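Local coordinates for protein anti-sigma-I factor RsgI2 (Clostridium thermocellum, PDB 4B9P) that probably senses extracellular polysaccharide through this family 3 cellulose-binding module and, in response, releases the sigma factor SigI2 that it otherwise holds inactive, at residues I90-S95 with V105-R110. Sequence-based numbering, arbitrary orientation.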
loop_
_atom_site.group_PDB
_atom_site.type_symbol
_atom_site.label_atom_id
_atom_site.label_comp_id
_atom_site.label_asym_id
_atom_site.label_seq_id
_atom_site.Cartn_x
_atom_site.Cartn_y
_atom_site.Cartn_z
ATOM N N ILE A 90 4.475 -0.518 -2.996
ATOM C CA ILE A 90 5.372 -0.674 -1.869
ATOM C C ILE A 90 6.277 -1.844 -2.198
ATOM O O ILE A 90 5.830 -2.884 -2.680
ATOM C CB ILE A 90 4.560 -0.959 -0.603
ATOM C CG1 ILE A 90 3.781 0.282 -0.215
ATOM C CG2 ILE A 90 5.487 -1.390 0.560
ATOM C CD1 ILE A 90 2.827 0.074 0.977
ATOM N N GLY A 91 7.564 -1.653 -1.999
ATOM C CA GLY A 91 8.526 -2.697 -2.245
ATOM C C GLY A 91 9.551 -2.686 -1.138
ATOM O O GLY A 91 9.365 -2.047 -0.086
ATOM N N PHE A 92 10.643 -3.409 -1.384
ATOM C CA PHE A 92 11.647 -3.624 -0.357
ATOM C C PHE A 92 13.006 -3.461 -0.986
ATOM O O PHE A 92 13.209 -3.774 -2.168
ATOM C CB PHE A 92 11.481 -5.043 0.181
ATOM C CG PHE A 92 10.137 -5.264 0.798
ATOM C CD1 PHE A 92 9.916 -4.965 2.119
ATOM C CD2 PHE A 92 9.069 -5.701 0.022
ATOM C CE1 PHE A 92 8.660 -5.118 2.671
ATOM C CE2 PHE A 92 7.818 -5.853 0.590
ATOM C CZ PHE A 92 7.626 -5.556 1.891
ATOM N N THR A 93 13.981 -3.021 -0.203
ATOM C CA THR A 93 15.314 -2.810 -0.772
ATOM C C THR A 93 16.023 -4.140 -0.996
ATOM O O THR A 93 15.630 -5.193 -0.462
ATOM C CB THR A 93 16.168 -1.957 0.131
ATOM O OG1 THR A 93 16.304 -2.666 1.374
ATOM C CG2 THR A 93 15.546 -0.571 0.331
ATOM N N ASN A 94 17.097 -4.082 -1.775
ATOM C CA ASN A 94 17.840 -5.265 -2.154
ATOM C C ASN A 94 18.361 -5.968 -0.902
ATOM O O ASN A 94 18.519 -7.184 -0.898
ATOM C CB ASN A 94 18.984 -4.862 -3.084
ATOM C CG ASN A 94 19.623 -6.035 -3.731
ATOM O OD1 ASN A 94 18.929 -6.882 -4.294
ATOM N ND2 ASN A 94 20.953 -6.127 -3.643
ATOM N N SER A 95 18.651 -5.200 0.149
ATOM C CA SER A 95 19.202 -5.716 1.392
ATOM C C SER A 95 18.131 -5.939 2.489
ATOM O O SER A 95 18.461 -6.146 3.652
ATOM C CB SER A 95 20.316 -4.788 1.841
ATOM O OG SER A 95 21.502 -4.969 1.041
ATOM N N VAL A 105 5.849 -8.931 7.577
ATOM C CA VAL A 105 6.254 -7.531 7.586
ATOM C C VAL A 105 5.011 -6.677 7.748
ATOM O O VAL A 105 3.985 -6.917 7.092
ATOM C CB VAL A 105 7.008 -7.101 6.291
ATOM C CG1 VAL A 105 7.366 -5.589 6.361
ATOM C CG2 VAL A 105 8.246 -7.942 6.128
ATOM N N GLU A 106 5.113 -5.687 8.623
ATOM C CA GLU A 106 4.047 -4.712 8.828
ATOM C C GLU A 106 4.571 -3.348 8.373
ATOM O O GLU A 106 5.692 -2.971 8.715
ATOM C CB GLU A 106 3.656 -4.677 10.306
ATOM C CG GLU A 106 2.491 -3.739 10.596
ATOM C CD GLU A 106 2.068 -3.745 12.065
ATOM O OE1 GLU A 106 2.547 -4.632 12.824
ATOM O OE2 GLU A 106 1.266 -2.866 12.456
ATOM N N ILE A 107 3.747 -2.629 7.607
ATOM C CA ILE A 107 4.144 -1.358 7.015
ATOM C C ILE A 107 3.058 -0.347 7.282
ATOM O O ILE A 107 1.904 -0.559 6.883
ATOM C CB ILE A 107 4.378 -1.481 5.498
ATOM C CG1 ILE A 107 5.367 -2.615 5.233
ATOM C CG2 ILE A 107 4.898 -0.152 4.929
ATOM C CD1 ILE A 107 5.580 -2.911 3.827
ATOM N N ILE A 108 3.431 0.766 7.914
ATOM C CA ILE A 108 2.526 1.881 8.179
ATOM C C ILE A 108 2.932 2.999 7.224
ATOM O O ILE A 108 4.073 3.450 7.295
ATOM C CB ILE A 108 2.668 2.328 9.652
ATOM C CG1 ILE A 108 2.200 1.217 10.605
ATOM C CG2 ILE A 108 1.882 3.615 9.894
ATOM C CD1 ILE A 108 2.226 1.588 12.039
ATOM N N SER A 109 2.008 3.439 6.360
ATOM C CA SER A 109 2.312 4.410 5.322
ATOM C C SER A 109 1.399 5.597 5.370
ATOM O O SER A 109 0.279 5.524 5.873
ATOM C CB SER A 109 2.126 3.778 3.948
ATOM O OG SER A 109 2.910 2.604 3.798
ATOM N N ARG A 110 1.890 6.687 4.795
ATOM C CA ARG A 110 1.077 7.882 4.546
ATOM C C ARG A 110 1.347 8.340 3.134
ATOM O O ARG A 110 2.499 8.417 2.731
ATOM C CB ARG A 110 1.419 9.008 5.545
ATOM C CG ARG A 110 1.121 8.650 6.985
ATOM C CD ARG A 110 1.247 9.863 7.871
ATOM N NE ARG A 110 2.620 10.268 7.892
ATOM C CZ ARG A 110 3.078 11.512 7.800
ATOM N NH1 ARG A 110 2.272 12.572 7.659
ATOM N NH2 ARG A 110 4.383 11.673 7.856
#
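The Phe92 ring meets Val105 at its rim: in the conformer described here, one of two for Val105, CE1 lies 3.9 Å from Val105 CG1, which sits near the ring plane, and the two side chains reach toward each other tip to tip. In that conformer CG1 stands anti to the Val105 backbone N (chi1 178°), which puts it toward the rim at CE1. Ile107 comes in obliquely at the same end of the ring, with its CD1 3.9 Å from Phe92 CZ. That methyl is shared, because Ile107 CD1 also stands 3.6 Å from Ile90 CG2, the closest approach of the contact; here the two isoleucine side chains run alongside one another in opposing senses. The other branch of Ile90 runs on to Ser109, its CD1 lying 3.8 Å from Ser109 OG. This hydroxyl is buried but satisfied, since it hydrogen-bonds Tyr58 OH. Ile70 of strand 70-81 touches Ile90, Phe92 and Ile107, so it joins the same apolar cluster.

The axes of strands 90-92 and 105-110 come no closer than 10.3 Å, and their N-to-C directions make an angle of 132°. This spacing is that of facing sheets rather than neighbouring strands: Ile90 pairs through its backbone with Ile44, and Ile107 with Ile27, each within its own sheet. All five touching residues are buried, and the arrangement is characteristic of the hydrophobic core between the two antiparallel sheets of the CBM3 beta-sandwich.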